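Local coordinates for protein dockerin type 1 (Clostridium thermocellum, PDB 4DH2) that carries a type I dockerin module that binds two calcium ions and docks onto a cohesin in the cellulosome, the whole protein probably being a glycoside hydrolase, at residues Ala5-Asp13 against Phe35-Val46. Sequence-based numbering, arbitrary orientation.
Sequences AVIGDVNAD and FPADDDMWVGDV. With CA (calcium ion), chain H; CA (calcium ion), chain I.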
loop_
_atom_site.group_PDB
_atom_site.type_symbol
_atom_site.label_atom_id
_atom_site.label_comp_id
_atom_site.label_asym_id
_atom_site.label_seq_id
_atom_site.Cartn_x
_atom_site.Cartn_y
_atom_site.Cartn_z
ATOM N N ALA B 5 -7.600 -6.193 -24.511
ATOM C CA ALA B 5 -6.554 -5.757 -23.591
ATOM C C ALA B 5 -7.134 -5.430 -22.224
ATOM O O ALA B 5 -8.366 -5.365 -22.043
ATOM C CB ALA B 5 -5.826 -4.568 -24.145
ATOM N N VAL B 6 -6.256 -5.210 -21.249
ATOM C CA VAL B 6 -6.724 -5.185 -19.871
ATOM C C VAL B 6 -7.153 -3.790 -19.441
ATOM O O VAL B 6 -6.401 -2.833 -19.597
ATOM C CB VAL B 6 -5.654 -5.719 -18.885
ATOM C CG1 VAL B 6 -6.169 -5.609 -17.461
ATOM C CG2 VAL B 6 -5.271 -7.178 -19.227
ATOM N N ILE B 7 -8.366 -3.696 -18.893
ATOM C CA ILE B 7 -8.924 -2.420 -18.441
ATOM C C ILE B 7 -8.143 -1.901 -17.240
ATOM O O ILE B 7 -7.929 -2.615 -16.250
ATOM C CB ILE B 7 -10.413 -2.577 -18.110
ATOM C CG1 ILE B 7 -11.171 -2.970 -19.382
ATOM C CG2 ILE B 7 -10.989 -1.281 -17.539
ATOM C CD1 ILE B 7 -12.646 -3.318 -19.151
ATOM N N GLY B 8 -7.666 -0.668 -17.350
ATOM C CA GLY B 8 -6.850 -0.105 -16.290
ATOM C C GLY B 8 -5.381 -0.289 -16.587
ATOM O O GLY B 8 -4.548 0.341 -15.953
ATOM N N ASP B 9 -5.050 -1.144 -17.574
ATOM C CA ASP B 9 -3.652 -1.458 -17.844
ATOM C C ASP B 9 -3.121 -0.534 -18.932
ATOM O O ASP B 9 -3.030 -0.891 -20.120
ATOM C CB ASP B 9 -3.495 -2.937 -18.252
ATOM C CG ASP B 9 -2.078 -3.288 -18.609
ATOM O OD1 ASP B 9 -1.156 -2.553 -18.224
ATOM O OD2 ASP B 9 -1.866 -4.308 -19.320
ATOM N N VAL B 10 -2.806 0.688 -18.526
ATOM C CA VAL B 10 -2.514 1.727 -19.482
ATOM C C VAL B 10 -1.102 1.679 -20.062
ATOM O O VAL B 10 -0.836 2.388 -21.009
ATOM C CB VAL B 10 -2.808 3.142 -18.906
ATOM C CG1 VAL B 10 -4.269 3.228 -18.449
ATOM C CG2 VAL B 10 -1.850 3.497 -17.794
ATOM N N ASN B 11 -0.210 0.840 -19.524
ATOM C CA ASN B 11 1.091 0.633 -20.173
ATOM C C ASN B 11 1.194 -0.740 -20.835
ATOM O O ASN B 11 2.258 -1.117 -21.297
ATOM C CB ASN B 11 2.270 0.837 -19.213
ATOM C CG ASN B 11 2.221 -0.048 -17.978
ATOM O OD1 ASN B 11 1.397 -0.961 -17.836
ATOM N ND2 ASN B 11 3.126 0.238 -17.052
ATOM N N ALA B 12 0.075 -1.458 -20.870
ATOM C CA ALA B 12 -0.032 -2.726 -21.595
ATOM C C ALA B 12 1.046 -3.718 -21.160
ATOM O O ALA B 12 1.690 -4.363 -21.997
ATOM C CB ALA B 12 0.025 -2.474 -23.138
ATOM N N ASP B 13 1.246 -3.865 -19.856
ATOM C CA ASP B 13 2.249 -4.816 -19.390
ATOM C C ASP B 13 1.555 -6.022 -18.767
ATOM O O ASP B 13 2.198 -6.873 -18.171
ATOM C CB ASP B 13 3.279 -4.171 -18.451
ATOM C CG ASP B 13 2.700 -3.794 -17.095
ATOM O OD1 ASP B 13 1.472 -3.902 -16.905
ATOM O OD2 ASP B 13 3.489 -3.390 -16.214
ATOM N N PHE B 35 -0.938 7.596 -23.382
ATOM C CA PHE B 35 -0.552 6.349 -22.710
ATOM C C PHE B 35 0.346 5.501 -23.597
ATOM O O PHE B 35 0.267 5.580 -24.824
ATOM C CB PHE B 35 -1.786 5.525 -22.351
ATOM C CG PHE B 35 -2.607 6.101 -21.251
ATOM C CD1 PHE B 35 -2.028 6.494 -20.064
ATOM C CD2 PHE B 35 -3.970 6.229 -21.398
ATOM C CE1 PHE B 35 -2.790 7.010 -19.050
ATOM C CE2 PHE B 35 -4.739 6.749 -20.387
ATOM C CZ PHE B 35 -4.152 7.145 -19.217
ATOM N N PRO B 36 1.207 4.674 -22.982
ATOM C CA PRO B 36 1.970 3.730 -23.810
ATOM C C PRO B 36 1.067 2.713 -24.521
ATOM O O PRO B 36 1.356 2.299 -25.640
ATOM C CB PRO B 36 2.875 3.023 -22.798
ATOM C CG PRO B 36 3.031 4.013 -21.667
ATOM C CD PRO B 36 1.711 4.749 -21.597
ATOM N N ALA B 37 -0.019 2.307 -23.880
ATOM C CA ALA B 37 -0.940 1.368 -24.505
ATOM C C ALA B 37 -1.653 2.038 -25.686
ATOM O O ALA B 37 -1.746 3.273 -25.757
ATOM C CB ALA B 37 -1.950 0.847 -23.487
ATOM N N ASP B 38 -2.170 1.214 -26.596
ATOM C CA ASP B 38 -2.796 1.683 -27.838
ATOM C C ASP B 38 -4.094 2.479 -27.676
ATOM O O ASP B 38 -4.166 3.657 -28.037
ATOM C CB ASP B 38 -3.119 0.490 -28.746
ATOM C CG ASP B 38 -1.909 -0.018 -29.511
ATOM O OD1 ASP B 38 -0.978 0.777 -29.765
ATOM O OD2 ASP B 38 -1.908 -1.217 -29.865
ATOM N N ASP B 39 -5.130 1.805 -27.192
ATOM C CA ASP B 39 -6.476 2.359 -27.219
ATOM C C ASP B 39 -6.760 3.058 -25.884
ATOM O O ASP B 39 -7.217 2.414 -24.942
ATOM C CB ASP B 39 -7.481 1.220 -27.452
ATOM C CG ASP B 39 -8.904 1.725 -27.708
ATOM O OD1 ASP B 39 -9.237 2.871 -27.317
ATOM O OD2 ASP B 39 -9.700 0.958 -28.294
ATOM N N ASP B 40 -6.493 4.358 -25.814
ATOM C CA ASP B 40 -6.612 5.105 -24.564
ATOM C C ASP B 40 -7.948 4.881 -23.884
ATOM O O ASP B 40 -8.023 4.658 -22.674
ATOM C CB ASP B 40 -6.464 6.601 -24.822
ATOM C CG ASP B 40 -5.077 6.976 -25.261
ATOM O OD1 ASP B 40 -4.153 6.157 -25.064
ATOM O OD2 ASP B 40 -4.907 8.084 -25.816
ATOM N N MET B 41 -9.012 4.987 -24.664
ATOM C CA MET B 41 -10.336 4.927 -24.099
ATOM C C MET B 41 -10.626 3.520 -23.568
ATOM O O MET B 41 -11.237 3.356 -22.515
ATOM C CB MET B 41 -11.362 5.366 -25.136
ATOM C CG MET B 41 -12.719 5.666 -24.543
ATOM S SD MET B 41 -12.815 7.095 -23.415
ATOM C CE MET B 41 -12.544 8.443 -24.577
ATOM N N TRP B 42 -10.180 2.487 -24.270
ATOM C CA TRP B 42 -10.470 1.146 -23.787
ATOM C C TRP B 42 -9.755 0.891 -22.449
ATOM O O TRP B 42 -10.374 0.467 -21.467
ATOM C CB TRP B 42 -10.082 0.075 -24.804
ATOM C CG TRP B 42 -10.334 -1.250 -24.218
ATOM C CD1 TRP B 42 -9.407 -2.128 -23.766
ATOM C CD2 TRP B 42 -11.618 -1.832 -23.942
ATOM N NE1 TRP B 42 -10.024 -3.238 -23.243
ATOM C CE2 TRP B 42 -11.383 -3.082 -23.339
ATOM C CE3 TRP B 42 -12.939 -1.422 -24.159
ATOM C CZ2 TRP B 42 -12.417 -3.931 -22.946
ATOM C CZ3 TRP B 42 -13.970 -2.267 -23.770
ATOM C CH2 TRP B 42 -13.700 -3.509 -23.171
ATOM N N VAL B 43 -8.476 1.232 -22.389
ATOM C CA VAL B 43 -7.706 0.973 -21.173
ATOM C C VAL B 43 -7.929 2.008 -20.080
ATOM O O VAL B 43 -7.820 1.678 -18.890
ATOM C CB VAL B 43 -6.191 0.871 -21.461
ATOM C CG1 VAL B 43 -5.922 -0.256 -22.451
ATOM C CG2 VAL B 43 -5.638 2.209 -21.990
ATOM N N GLY B 44 -8.193 3.256 -20.453
ATOM C CA GLY B 44 -8.231 4.330 -19.465
ATOM C C GLY B 44 -9.586 4.689 -18.930
ATOM O O GLY B 44 -9.666 5.269 -17.846
ATOM N N ASP B 45 -10.654 4.421 -19.692
ATOM C CA ASP B 45 -12.005 4.723 -19.225
ATOM C C ASP B 45 -12.511 3.491 -18.488
ATOM O O ASP B 45 -13.131 2.609 -19.096
ATOM C CB ASP B 45 -12.942 5.023 -20.390
ATOM C CG ASP B 45 -14.393 5.119 -19.967
ATOM O OD1 ASP B 45 -14.651 5.471 -18.811
ATOM O OD2 ASP B 45 -15.298 4.825 -20.793
ATOM N N VAL B 46 -12.234 3.421 -17.192
ATOM C CA VAL B 46 -12.474 2.180 -16.453
ATOM C C VAL B 46 -13.900 2.057 -15.934
ATOM O O VAL B 46 -14.330 0.959 -15.584
ATOM C CB VAL B 46 -11.505 2.005 -15.281
ATOM C CG1 VAL B 46 -10.080 2.015 -15.754
ATOM C CG2 VAL B 46 -11.719 3.079 -14.234
HETATM CA CA CA H . 0.094 -1.991 -16.265
HETATM CA CA CA I . -14.304 7.268 -17.308
HETATM O O HOH W 1 2.034 -1.637 -14.864
HETATM O O HOH W 2 -14.911 9.090 -16.046
#
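Two backbone bonds pin the irregular run A5-D13 to the short helix 40-44 and the loop before it: G8 N gives to V43 O (2.8 Å), and A37 N gives to V10 O (3.0 Å). A third bond comes from a side chain, as the indole NE1 of W42 reaches A5 O at 3.0 Å. It is nearly straight (169° at the hydrogen), and the oxygen lies in the ring plane, although the nitrogen stands well above the plane of the carbonyl. I7 CG1 sits over the rim of one indole face, 3.9 Å from W42 CZ2, a face presented by W42's extended chi1 (177°, CG opposite N). The other branch of I7, CG2, meets V46 CG1.

V10 is wedged between F35 and V43. Its CB rides over the phenyl face, 3.8 Å from the ring centroid and 16° off the normal, while CG1 packs against V43 CG2 at 3.9 Å. Further along, A12 CB rests on A37 CB.

The loop 5-13 supplies the side chains of D9, N11 and D13 to the first calcium ion, with the backbone O of V15, both carboxylate oxygens of D20 and a water completing the site; D13 N donates to D9 OD1, and G14 also holds the D9 carboxylate. D45, just past the helix, begins the second EF-hand-type loop, so the contact joins the starts of both calcium loops of the dockerin fold. On the helix side, V10 and N11 touch L23 of helix 18-28, and V46 touches Y59 and L60 of helix 54-64.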